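Local coordinates for Polyphosphate:AMP phosphotransferase (Pseudomonas aeruginosa PAO1, PDB 3CZP), which uses inorganic polyphosphate as phosphate donor to convert AMP to ADP, and GMP to GDP less efficiently, with magnesium as cofactor, at residues L25-L30 against E65-P69; L36-F42 against L233-T239. All coordinates share one frame. Residue numbers count along the deposited sequence, not the author numbering.

Interaction 1. Residues L25-L30 against E65-P69; sequences LREALL and EWMDP
Arg26 carries the polar part of this contact. Its NH1 donates a hydrogen bond to Glu65 O (3.3 Å), and a long salt bridge joins the same NH1 to Glu65 OE2 (4.0 Å). A water completes the set, accepting from Arg26 NE at 2.7 Å and donating to Trp66 O at 2.8 Å. Both carbonyls lie where helix 56-66 ends, so the guanidinium group and its water supply donors to the last turn. Met67, with psi near 180°, is the first residue to leave helical geometry, and Asp68 continues extended.

Residues 25-30 are regular helix, with Leu29 N bonded to Leu25 O (2.8 Å) and Leu30 N to Arg26 O (2.9 Å). The CA atoms of Arg26 and Trp66 lie 5.0 Å apart, and those of Leu30 and Met67 5.3 Å. Arg26 has chi1 p, which sets Trp66 CD1 over one face of the guanidinium, 3.7 Å from Arg26 CZ. The other end of the indole meets leucines: Leu25 CD2 is 3.9 Å from Trp66 CZ3, and Leu29 CD1 is 4.1 Å from Trp66 CE3. Leu29 CB also packs on CG of selenomethionine Met67 (3.9 Å), while Leu30 CD2 reaches Asp68 N (3.5 Å). Leu223 and Leu230 of helix 218-238 cover Leu25 and Leu29.

Around the contact, Glu27 forms a salt bridge with Arg432 of the second subunit. A broad indole fills the buried gap, and a long arginine can span the more open side, so the contact grades from an apolar interior to a hydrated, charged edge beside the dimer interface.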
# COMPACT_ATOMS: atom_id res chain seq x y z
N LEU A 25 -26.60 23.17 -7.75
CA LEU A 25 -25.89 21.99 -8.17
C LEU A 25 -24.80 21.71 -7.19
O LEU A 25 -24.62 20.58 -6.82
CB LEU A 25 -25.28 22.15 -9.58
CG LEU A 25 -24.41 20.97 -10.13
CD1 LEU A 25 -25.19 19.68 -10.14
CD2 LEU A 25 -23.92 21.27 -11.51
N ARG A 26 -24.04 22.73 -6.80
CA ARG A 26 -22.93 22.50 -5.90
C ARG A 26 -23.41 22.07 -4.50
O ARG A 26 -22.85 21.14 -3.88
CB ARG A 26 -21.93 23.68 -5.92
CG ARG A 26 -22.31 24.90 -5.27
CD ARG A 26 -21.34 26.05 -5.69
NE ARG A 26 -19.97 25.93 -5.21
CZ ARG A 26 -19.02 26.80 -5.48
NH1 ARG A 26 -17.82 26.60 -4.99
NH2 ARG A 26 -19.25 27.90 -6.19
N GLU A 27 -24.50 22.64 -4.03
CA GLU A 27 -25.04 22.18 -2.77
C GLU A 27 -25.52 20.69 -2.86
O GLU A 27 -25.20 19.89 -1.98
CB GLU A 27 -26.14 23.11 -2.27
CG GLU A 27 -26.00 23.41 -0.82
CD GLU A 27 -24.72 24.25 -0.43
OE1 GLU A 27 -24.31 24.07 0.73
OE2 GLU A 27 -24.14 25.08 -1.21
N ALA A 28 -26.25 20.33 -3.92
CA ALA A 28 -26.71 18.97 -4.16
C ALA A 28 -25.51 18.01 -4.35
O ALA A 28 -25.55 16.91 -3.83
CB ALA A 28 -27.65 18.88 -5.39
N LEU A 29 -24.44 18.45 -5.03
CA LEU A 29 -23.24 17.61 -5.13
C LEU A 29 -22.59 17.32 -3.78
O LEU A 29 -22.35 16.15 -3.40
CB LEU A 29 -22.21 18.16 -6.14
CG LEU A 29 -22.57 17.98 -7.62
CD1 LEU A 29 -21.69 18.94 -8.59
CD2 LEU A 29 -22.44 16.54 -8.06
N LEU A 30 -22.39 18.37 -3.02
CA LEU A 30 -21.82 18.26 -1.72
C LEU A 30 -22.62 17.32 -0.83
O LEU A 30 -22.03 16.48 -0.11
CB LEU A 30 -21.68 19.63 -1.08
CG LEU A 30 -20.53 20.57 -1.41
CD1 LEU A 30 -20.79 21.90 -0.62
CD2 LEU A 30 -19.19 19.93 -1.12
N GLU A 65 -13.83 22.46 -6.70
CA GLU A 65 -14.28 23.68 -6.04
C GLU A 65 -15.72 23.53 -5.64
O GLU A 65 -16.08 23.88 -4.54
CB GLU A 65 -14.13 24.89 -6.95
CG GLU A 65 -14.51 26.18 -6.22
CD GLU A 65 -14.24 27.41 -7.07
OE1 GLU A 65 -13.45 27.25 -8.03
OE2 GLU A 65 -14.82 28.50 -6.74
N TRP A 66 -16.50 22.92 -6.51
CA TRP A 66 -17.91 22.63 -6.23
C TRP A 66 -18.08 21.58 -5.16
O TRP A 66 -18.96 21.71 -4.30
CB TRP A 66 -18.60 22.13 -7.50
CG TRP A 66 -18.79 23.22 -8.56
CD1 TRP A 66 -18.52 24.54 -8.42
CD2 TRP A 66 -19.26 23.05 -9.89
NE1 TRP A 66 -18.82 25.22 -9.57
CE2 TRP A 66 -19.26 24.32 -10.51
CE3 TRP A 66 -19.68 21.94 -10.63
CZ2 TRP A 66 -19.70 24.52 -11.83
CZ3 TRP A 66 -20.11 22.13 -11.94
CH2 TRP A 66 -20.11 23.42 -12.54
N MSE A 67 -17.27 20.52 -5.26
CA MSE A 67 -17.34 19.40 -4.36
C MSE A 67 -16.25 19.53 -3.33
O MSE A 67 -15.50 20.51 -3.30
CB MSE A 67 -17.26 18.07 -5.13
CG MSE A 67 -18.33 17.99 -6.21
SE MSE A 67 -18.15 16.36 -7.23
CE MSE A 67 -19.05 15.28 -5.99
N ASP A 68 -16.19 18.59 -2.40
CA ASP A 68 -15.18 18.63 -1.34
C ASP A 68 -13.95 17.84 -1.83
O ASP A 68 -13.98 16.63 -1.96
CB ASP A 68 -15.78 18.01 -0.05
CG ASP A 68 -14.95 18.28 1.21
OD1 ASP A 68 -13.74 18.48 1.15
OD2 ASP A 68 -15.50 18.17 2.34
N PRO A 69 -12.84 18.52 -2.08
CA PRO A 69 -11.67 17.81 -2.53
C PRO A 69 -11.08 16.84 -1.50
O PRO A 69 -10.27 15.99 -1.86
CB PRO A 69 -10.68 18.93 -2.82
CG PRO A 69 -11.08 20.06 -1.90
CD PRO A 69 -12.56 19.96 -1.85
O HOH W 1 -19.38 24.23 -3.24

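Interaction 2. Residues L36-F42 against L233-T239; sequences LKQQARF and LQAALAT
Helix 15-39 ends here: Ala40 N still bonds to Leu36 O (3.1 Å), but Ala40 itself takes positive phi (50/44), and the chain turns through Arg41 into extended Phe42. Opposite lies the last turn of helix 218-238. The closest CA pairs are Leu36 with Leu237 (6.8 Å) and Phe42 with Ala236 (9.1 Å).

The C-terminal carbonyls of a helix lack donors from a following turn, and side chains supply several. Gln39 NE2 donates to Leu237 O (3.1 Å, nearly linear) and also to Glu35 OE2. Gln39 OE1 accepts from Arg41 NE (3.1 Å) and Arg41 NH2 (2.9 Å), so the amide is used at both ends and orients the guanidinium. Arg41 NH2 adds a weak bond to Ala236 O (3.2 Å), whose stronger side-chain donor is Thr239 OG1 (2.8 Å), and Arg41 NH1 lies 3.3 Å from Thr239 O. The long, flexible glutamine and arginine suit the open edge of the contact.

Beneath it the contact is apolar. Phe42, with chi1 p, brings CZ to 3.8 Å from both Ala236 CB and Leu237 CD2, and its ring edge meets Leu233 CD1 at CE1 (4.1 Å). Leu36 CD1 touches Leu233 CD1 (4.0 Å). Small Ala236 lets the ring come close, and both touch Leu148 of strand 148-155.

Two helices meeting over a central parallel sheet of order 2-3-1-4-5, with one turning toward strand 44-50, are typical of the P-loop kinase-like fold of PPK2 domains.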
# COMPACT_ATOMS: atom_id res chain seq x y z
N LEU A 36 -22.57 9.46 0.16
CA LEU A 36 -21.67 8.47 -0.35
C LEU A 36 -20.65 8.03 0.70
O LEU A 36 -20.35 6.84 0.81
CB LEU A 36 -20.94 9.03 -1.60
CG LEU A 36 -19.87 8.10 -2.26
CD1 LEU A 36 -20.47 6.88 -3.07
CD2 LEU A 36 -18.96 8.89 -3.16
N LYS A 37 -20.05 8.99 1.39
CA LYS A 37 -19.09 8.72 2.44
C LYS A 37 -19.80 7.99 3.55
O LYS A 37 -19.33 6.94 4.03
CB LYS A 37 -18.46 10.04 2.92
CG LYS A 37 -17.46 9.95 4.10
CD LYS A 37 -17.30 11.32 4.77
CE LYS A 37 -16.34 11.30 5.97
NZ LYS A 37 -15.92 12.69 6.26
N GLN A 38 -20.93 8.54 3.97
CA GLN A 38 -21.75 7.90 5.01
C GLN A 38 -22.12 6.45 4.70
O GLN A 38 -21.94 5.56 5.52
CB GLN A 38 -23.01 8.72 5.27
CG GLN A 38 -22.74 10.11 5.80
CD GLN A 38 -21.89 10.14 7.09
OE1 GLN A 38 -20.67 10.42 7.07
NE2 GLN A 38 -22.55 9.89 8.23
N GLN A 39 -22.64 6.19 3.51
CA GLN A 39 -23.00 4.81 3.15
C GLN A 39 -21.78 3.84 3.06
O GLN A 39 -21.88 2.68 3.44
CB GLN A 39 -23.75 4.80 1.82
CG GLN A 39 -25.10 5.35 1.90
CD GLN A 39 -25.91 5.15 0.65
OE1 GLN A 39 -25.52 4.37 -0.23
NE2 GLN A 39 -27.06 5.86 0.55
N ALA A 40 -20.65 4.34 2.58
CA ALA A 40 -19.43 3.54 2.47
C ALA A 40 -19.68 2.21 1.76
O ALA A 40 -19.15 1.17 2.17
CB ALA A 40 -18.80 3.30 3.85
N ARG A 41 -20.43 2.25 0.68
CA ARG A 41 -20.92 1.04 0.07
C ARG A 41 -20.35 0.80 -1.32
O ARG A 41 -20.33 -0.33 -1.77
CB ARG A 41 -22.49 1.07 0.14
CG ARG A 41 -23.18 0.02 -0.60
CD ARG A 41 -24.66 0.14 -0.29
NE ARG A 41 -25.26 1.37 -0.81
CZ ARG A 41 -26.04 1.42 -1.88
NH1 ARG A 41 -26.33 0.30 -2.56
NH2 ARG A 41 -26.58 2.58 -2.27
N PHE A 42 -19.82 1.85 -1.97
CA PHE A 42 -19.32 1.70 -3.28
C PHE A 42 -18.42 2.89 -3.62
O PHE A 42 -18.54 3.97 -3.04
CB PHE A 42 -20.46 1.54 -4.33
CG PHE A 42 -21.38 2.74 -4.41
CD1 PHE A 42 -21.09 3.80 -5.25
CD2 PHE A 42 -22.56 2.79 -3.65
CE1 PHE A 42 -21.95 4.95 -5.35
CE2 PHE A 42 -23.41 3.95 -3.74
CZ PHE A 42 -23.07 5.04 -4.58
N LEU A 233 -25.02 9.75 -9.29
CA LEU A 233 -24.77 9.52 -7.89
C LEU A 233 -26.03 9.44 -7.04
O LEU A 233 -26.16 8.52 -6.23
CB LEU A 233 -23.79 10.59 -7.39
CG LEU A 233 -23.09 10.38 -6.05
CD1 LEU A 233 -22.39 9.03 -5.90
CD2 LEU A 233 -22.12 11.54 -5.80
N GLN A 234 -27.00 10.33 -7.27
CA GLN A 234 -28.28 10.26 -6.55
C GLN A 234 -28.97 8.91 -6.81
O GLN A 234 -29.41 8.27 -5.88
CB GLN A 234 -29.17 11.46 -6.92
CG GLN A 234 -28.64 12.82 -6.39
CD GLN A 234 -29.61 13.95 -6.60
OE1 GLN A 234 -30.34 13.98 -7.60
NE2 GLN A 234 -29.61 14.90 -5.69
N ALA A 235 -29.00 8.45 -8.06
CA ALA A 235 -29.63 7.17 -8.43
C ALA A 235 -28.99 6.01 -7.71
O ALA A 235 -29.69 5.15 -7.17
CB ALA A 235 -29.54 6.93 -9.96
N ALA A 236 -27.66 5.99 -7.75
CA ALA A 236 -26.89 4.93 -7.14
C ALA A 236 -27.07 4.96 -5.64
O ALA A 236 -27.20 3.93 -5.05
CB ALA A 236 -25.39 5.05 -7.53
N LEU A 237 -27.08 6.15 -5.03
CA LEU A 237 -27.23 6.24 -3.58
C LEU A 237 -28.56 5.72 -3.15
O LEU A 237 -28.63 5.29 -2.03
CB LEU A 237 -27.09 7.64 -2.99
CG LEU A 237 -25.69 8.26 -3.23
CD1 LEU A 237 -25.74 9.76 -3.05
CD2 LEU A 237 -24.64 7.64 -2.27
N ALA A 238 -29.59 5.79 -4.00
CA ALA A 238 -30.97 5.30 -3.67
C ALA A 238 -31.20 3.80 -3.71
O ALA A 238 -32.14 3.30 -3.08
CB ALA A 238 -32.00 5.97 -4.59
N THR A 239 -30.43 3.07 -4.49
CA THR A 239 -30.70 1.64 -4.74
C THR A 239 -30.56 0.85 -3.45
O THR A 239 -29.56 1.05 -2.73
CB THR A 239 -29.68 1.08 -5.73
OG1 THR A 239 -28.35 1.38 -5.23
CG2 THR A 239 -29.87 1.73 -7.12

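Helix 15-39 takes part in both contacts. In interaction 1 its middle meets the end of helix 56-66, and in interaction 2 its C-terminal end meets that of helix 218-238; the contact centres are 15 Å apart. Helix 218-238 also covers the leucines of interaction 1, so the same elements pack together in the N-terminal PPK2 domain, which seems to be inactive and may mediate dimerisation. Each contact joins a buried apolar part to a more open polar edge where arginine meets helix-end carbonyls. Interaction 1 uses indole, water and a carboxylate beside the second subunit, whereas interaction 2, untouched by that subunit, relies on a glutamine-arginine pair and a phenylalanine near the sheet.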